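Local coordinates for flagellar basal body rod modification protein (Helicobacter pylori 26695, PDB 4ZZF) that is probably required for building the flagellar hook, where it may act as a scaffolding protein, at residues I35-K39 with G40-I44; M130-P133 with I134-I138. All coordinates share one frame; numbering follows the deposited sequence.

Interaction 1: residues I35-K39 with G40-I44; sequences IDASK and GVPAI
With chi1 of Ile-35 at -61°, its branch methyl CG2 is set on the side of Pro-42 and lies 4.4 Å from the ring atom CG of Pro-42. Pro-42 CG also lies 4.4 Å from Ala-37 CB and slightly nearer Ala-37 CA. One ring corner of Pro-42 therefore packs against two apolar side chains. Ala-37 sits in a type I beta turn from Asp-36 to Lys-39, closed by Lys-39 N to Asp-36 O. Asp-36 has CG anti to its backbone N, and OD1 accepts two bonds from Ser-38. Ser-38 N donates to Asp-36 OD1 at 2.9 Å, which makes an Asx turn, and Ser-38 OG donates to Asp-36 OD1 at 2.8 Å. Both donors come from the same face of the carboxylate, nearly 40° out of its plane. This loop joins strands 25-31 and 43-47 of the FlgD Ig-like domain. Tyr-94 of strand 86-94 packs on both Ile-35 and Pro-42. Gly-40 then turns the chain with a positive phi of 68°. Lys-39 NZ donates to the backbone O of Leu-96.

Interaction 2: residues M130-P133 with I134-I138; sequences MVLP and IDSAI
Ser-136 folds its side chain back onto the carbonyl of Pro-133 in a short 3-10 turn. The turn spans residues 134-136 and links strand 130-133 to strand 137-141. Starting from the backbone, CB of Ser-136 is 3.3 Å from Pro-133 O. Next along the side chain, Ser-136 OG donates to Pro-133 O at 2.9 Å. A chi1 of 83° places OG between the backbone N and the carbonyl carbon of its own residue, on the side of the proline carbonyl. OG approaches nearly in line with C=O, at a C=O...OG angle of 162°. Ser-136 OG also lies 3.8 Å from Leu-132 CB, an apolar neighbour beside the hydroxyl.

The backbone N of Ser-136 is the second donor to Pro-133 O, at 3.0 Å. It comes from well above the carbonyl plane, 54° out of it. One residue thus grips the carbonyl oxygen twice, through its main chain and its side chain. The next turn bond runs from Ala-137 N to Ile-134 O and leads into the following strand. Ser-136 also has a backbone bond with Asp-13, close to the end of strand 9-12, the partner of strand 137-141. Ile-134 turns its side chain to Pro-123 and Leu-125 of strand 122-127. Leu-132 bonds to Leu-125 through the backbone and packs on Thr-12. On the exposed side of the turn, the Asp-135 carboxylate comes beside the CB edge of the Pro-133 ring, with Asp-135 OD2 3.9 Å from Pro-133 CB.

From the N terminus, the chain forms strand 9-12, which waits for a partner from the far end of the sequence. After strands 16-19 and 25-31 comes interaction 1, closing the loop between strands 25-31 and 43-47 in the Ig-like domain. The chain then adds strands 53-58, 86-94 and 104-107 to the five-stranded sheet, with strand 67-73 on the way, and passes through the three-stranded sheet of 115-119, 122-127 and 130-133. Interaction 2 turns it from the last of these into strand 137-141, which pairs with strand 9-12. The two contacts neither nest nor cross. The centres of interactions 1 and 2 are about 29 Å apart, on opposite sides of the chain's centre.

Interaction 1: residues I35-K39 with G40-I44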
ATOM      1  N   ILE A  35     -12.332  18.627  16.251  1.00 36.67           N
ATOM      2  CA  ILE A  35     -13.044  19.902  16.267  1.00 40.87           C
ATOM      3  C   ILE A  35     -12.574  20.760  17.445  1.00 42.11           C
ATOM      4  O   ILE A  35     -12.522  20.288  18.579  1.00 40.08           O
ATOM      5  CB  ILE A  35     -14.561  19.691  16.363  1.00 37.58           C
ATOM      6  CG1 ILE A  35     -15.057  18.914  15.146  1.00 36.77           C
ATOM      7  CG2 ILE A  35     -15.270  21.005  16.481  1.00 36.63           C
ATOM      8  CD1 ILE A  35     -16.441  18.391  15.317  1.00 35.44           C
ATOM      9  N   ASP A  36     -12.218  22.011  17.177  1.00 36.93           N
ATOM     10  CA  ASP A  36     -11.918  22.939  18.253  1.00 35.56           C
ATOM     11  C   ASP A  36     -12.946  24.062  18.209  1.00 36.71           C
ATOM     12  O   ASP A  36     -12.908  24.875  17.307  1.00 37.82           O
ATOM     13  CB  ASP A  36     -10.502  23.490  18.117  1.00 37.40           C
ATOM     14  CG  ASP A  36     -10.119  24.440  19.266  1.00 42.89           C
ATOM     15  OD1 ASP A  36     -11.008  24.884  20.044  1.00 37.87           O
ATOM     16  OD2 ASP A  36      -8.909  24.756  19.384  1.00 40.72           O
ATOM     17  N   ALA A  37     -13.831  24.122  19.200  1.00 36.72           N
ATOM     18  CA  ALA A  37     -14.949  25.062  19.176  1.00 41.40           C
ATOM     19  C   ALA A  37     -14.563  26.503  19.555  1.00 48.21           C
ATOM     20  O   ALA A  37     -15.421  27.403  19.550  1.00 46.17           O
ATOM     21  CB  ALA A  37     -16.069  24.571  20.094  1.00 43.53           C
ATOM     22  N   SER A  38     -13.293  26.733  19.893  1.00 43.59           N
ATOM     23  CA  SER A  38     -12.830  28.103  20.133  1.00 42.46           C
ATOM     24  C   SER A  38     -12.364  28.756  18.820  1.00 41.62           C
ATOM     25  O   SER A  38     -12.081  29.950  18.771  1.00 43.55           O
ATOM     26  CB  SER A  38     -11.697  28.114  21.158  1.00 42.43           C
ATOM     27  OG  SER A  38     -10.540  27.562  20.579  1.00 39.54           O
ATOM     28  N   LYS A  39     -12.289  27.954  17.760  1.00 37.76           N
ATOM     29  CA  LYS A  39     -11.783  28.409  16.476  1.00 39.81           C
ATOM     30  C   LYS A  39     -12.957  28.724  15.549  1.00 43.02           C
ATOM     31  O   LYS A  39     -13.433  27.861  14.812  1.00 40.92           O
ATOM     32  CB  LYS A  39     -10.848  27.350  15.865  1.00 40.46           C
ATOM     33  CG  LYS A  39      -9.501  27.229  16.593  1.00 38.37           C
ATOM     34  CD  LYS A  39      -8.658  26.026  16.141  1.00 39.62           C
ATOM     35  CE  LYS A  39      -8.084  26.199  14.741  1.00 43.56           C
ATOM     36  NZ  LYS A  39      -7.221  27.407  14.623  1.00 44.98           N
ATOM     37  N   GLY A  40     -13.420  29.971  15.602  1.00 43.98           N
ATOM     38  CA  GLY A  40     -14.621  30.379  14.902  1.00 41.36           C
ATOM     39  C   GLY A  40     -15.857  29.725  15.488  1.00 44.18           C
ATOM     40  O   GLY A  40     -15.844  29.292  16.639  1.00 46.02           O
ATOM     41  N   VAL A  41     -16.919  29.639  14.685  1.00 41.25           N
ATOM     42  CA  VAL A  41     -18.153  28.977  15.096  1.00 41.65           C
ATOM     43  C   VAL A  41     -18.452  27.772  14.183  1.00 40.40           C
ATOM     44  O   VAL A  41     -18.966  27.947  13.088  1.00 40.83           O
ATOM     45  CB  VAL A  41     -19.335  29.978  15.078  1.00 45.57           C
ATOM     46  CG1 VAL A  41     -20.637  29.311  15.549  1.00 43.72           C
ATOM     47  CG2 VAL A  41     -18.995  31.214  15.940  1.00 43.73           C
ATOM     48  N   PRO A  42     -18.115  26.545  14.629  1.00 39.38           N
ATOM     49  CA  PRO A  42     -18.276  25.372  13.761  1.00 37.35           C
ATOM     50  C   PRO A  42     -19.733  24.952  13.643  1.00 42.19           C
ATOM     51  O   PRO A  42     -20.474  24.978  14.621  1.00 39.08           O
ATOM     52  CB  PRO A  42     -17.464  24.292  14.473  1.00 36.12           C
ATOM     53  CG  PRO A  42     -17.615  24.641  15.931  1.00 37.55           C
ATOM     54  CD  PRO A  42     -17.600  26.170  15.958  1.00 40.06           C
ATOM     55  N   ALA A  43     -20.142  24.548  12.453  1.00 41.46           N
ATOM     56  CA  ALA A  43     -21.524  24.190  12.250  1.00 42.52           C
ATOM     57  C   ALA A  43     -21.697  23.318  11.016  1.00 42.38           C
ATOM     58  O   ALA A  43     -20.889  23.369  10.092  1.00 40.41           O
ATOM     59  CB  ALA A  43     -22.371  25.455  12.128  1.00 42.86           C
ATOM     60  N   ILE A  44     -22.763  22.528  11.024  1.00 43.67           N
ATOM     61  CA  ILE A  44     -23.270  21.825   9.840  1.00 40.35           C
ATOM     62  C   ILE A  44     -24.287  22.671   9.071  1.00 44.56           C
ATOM     63  O   ILE A  44     -25.178  23.277   9.675  1.00 44.87           O
ATOM     64  CB  ILE A  44     -23.960  20.511  10.243  1.00 42.66           C
ATOM     65  CG1 ILE A  44     -22.975  19.575  10.931  1.00 38.49           C
ATOM     66  CG2 ILE A  44     -24.630  19.855   9.043  1.00 42.08           C
ATOM     67  CD1 ILE A  44     -23.650  18.416  11.656  1.00 42.41           C
TER

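Interaction 2: residues M130-P133 with I134-I138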
ATOM      1  N   MET A 130     -21.577   4.702   5.980  1.00 47.98           N
ATOM      2  CA  MET A 130     -21.940   4.594   4.570  1.00 45.83           C
ATOM      3  C   MET A 130     -21.183   3.467   3.876  1.00 47.11           C
ATOM      4  O   MET A 130     -20.023   3.175   4.183  1.00 47.06           O
ATOM      5  CB  MET A 130     -21.695   5.914   3.833  1.00 44.88           C
ATOM      6  CG  MET A 130     -22.436   7.103   4.430  1.00 55.35           C
ATOM      7  SD  MET A 130     -22.197   8.636   3.493  1.00 61.88           S
ATOM      8  CE  MET A 130     -22.758   8.118   1.877  1.00 52.75           C
ATOM      9  N   VAL A 131     -21.858   2.821   2.940  1.00 44.99           N
ATOM     10  CA  VAL A 131     -21.224   1.824   2.109  1.00 43.99           C
ATOM     11  C   VAL A 131     -21.477   2.216   0.669  1.00 49.81           C
ATOM     12  O   VAL A 131     -22.624   2.287   0.229  1.00 53.78           O
ATOM     13  CB  VAL A 131     -21.747   0.424   2.405  1.00 46.26           C
ATOM     14  CG1 VAL A 131     -21.119  -0.590   1.446  1.00 44.99           C
ATOM     15  CG2 VAL A 131     -21.424   0.063   3.838  1.00 45.09           C
ATOM     16  N   LEU A 132     -20.402   2.502  -0.056  1.00 49.52           N
ATOM     17  CA  LEU A 132     -20.523   3.104  -1.378  1.00 51.17           C
ATOM     18  C   LEU A 132     -19.738   2.334  -2.429  1.00 51.34           C
ATOM     19  O   LEU A 132     -18.668   1.802  -2.144  1.00 52.78           O
ATOM     20  CB  LEU A 132     -20.051   4.560  -1.336  1.00 49.69           C
ATOM     21  CG  LEU A 132     -20.807   5.516  -0.412  1.00 51.29           C
ATOM     22  CD1 LEU A 132     -20.074   6.839  -0.334  1.00 47.29           C
ATOM     23  CD2 LEU A 132     -22.239   5.724  -0.909  1.00 49.39           C
ATOM     24  N   PRO A 133     -20.272   2.280  -3.656  1.00 51.20           N
ATOM     25  CA  PRO A 133     -19.603   1.625  -4.781  1.00 48.58           C
ATOM     26  C   PRO A 133     -18.325   2.343  -5.144  1.00 49.38           C
ATOM     27  O   PRO A 133     -18.267   3.563  -5.028  1.00 45.69           O
ATOM     28  CB  PRO A 133     -20.611   1.744  -5.930  1.00 52.94           C
ATOM     29  CG  PRO A 133     -21.888   2.190  -5.311  1.00 55.58           C
ATOM     30  CD  PRO A 133     -21.539   2.912  -4.054  1.00 49.38           C
ATOM     31  N   ILE A 134     -17.336   1.586  -5.602  1.00 53.19           N
ATOM     32  CA  ILE A 134     -16.047   2.105  -6.048  1.00 52.42           C
ATOM     33  C   ILE A 134     -16.147   3.218  -7.080  1.00 52.31           C
ATOM     34  O   ILE A 134     -15.382   4.184  -7.037  1.00 48.51           O
ATOM     35  CB  ILE A 134     -15.200   0.978  -6.652  1.00 55.27           C
ATOM     36  CG1 ILE A 134     -14.754   0.056  -5.543  1.00 56.92           C
ATOM     37  CG2 ILE A 134     -13.962   1.530  -7.344  1.00 58.62           C
ATOM     38  CD1 ILE A 134     -13.833   0.723  -4.605  1.00 56.39           C
ATOM     39  N   ASP A 135     -17.087   3.082  -8.011  1.00 49.17           N
ATOM     40  CA  ASP A 135     -17.173   4.030  -9.114  1.00 51.36           C
ATOM     41  C   ASP A 135     -17.790   5.344  -8.665  1.00 48.19           C
ATOM     42  O   ASP A 135     -17.829   6.302  -9.424  1.00 48.87           O
ATOM     43  CB  ASP A 135     -17.969   3.441 -10.280  1.00 54.52           C
ATOM     44  CG  ASP A 135     -19.238   2.737  -9.823  1.00 67.61           C
ATOM     45  OD1 ASP A 135     -20.299   3.408  -9.751  1.00 70.02           O
ATOM     46  OD2 ASP A 135     -19.169   1.514  -9.524  1.00 66.86           O
ATOM     47  N   SER A 136     -18.257   5.409  -7.425  1.00 46.33           N
ATOM     48  CA  SER A 136     -18.706   6.692  -6.909  1.00 46.01           C
ATOM     49  C   SER A 136     -17.503   7.529  -6.465  1.00 41.24           C
ATOM     50  O   SER A 136     -17.633   8.715  -6.225  1.00 40.91           O
ATOM     51  CB  SER A 136     -19.682   6.507  -5.753  1.00 42.85           C
ATOM     52  OG  SER A 136     -18.989   6.293  -4.539  1.00 43.73           O
ATOM     53  N   ALA A 137     -16.327   6.915  -6.378  1.00 40.10           N
ATOM     54  CA  ALA A 137     -15.147   7.620  -5.882  1.00 42.59           C
ATOM     55  C   ALA A 137     -14.496   8.463  -6.971  1.00 45.08           C
ATOM     56  O   ALA A 137     -14.166   7.950  -8.040  1.00 48.23           O
ATOM     57  CB  ALA A 137     -14.150   6.645  -5.320  1.00 36.69           C
ATOM     58  N   ILE A 138     -14.295   9.749  -6.692  1.00 39.28           N
ATOM     59  CA  ILE A 138     -13.700  10.639  -7.680  1.00 42.92           C
ATOM     60  C   ILE A 138     -12.245  11.023  -7.362  1.00 46.29           C
ATOM     61  O   ILE A 138     -11.522  11.475  -8.250  1.00 46.23           O
ATOM     62  CB  ILE A 138     -14.523  11.930  -7.844  1.00 40.43           C
ATOM     63  CG1 ILE A 138     -14.594  12.718  -6.532  1.00 44.25           C
ATOM     64  CG2 ILE A 138     -15.917  11.613  -8.394  1.00 38.84           C
ATOM     65  CD1 ILE A 138     -15.672  13.841  -6.557  1.00 43.73           C
TER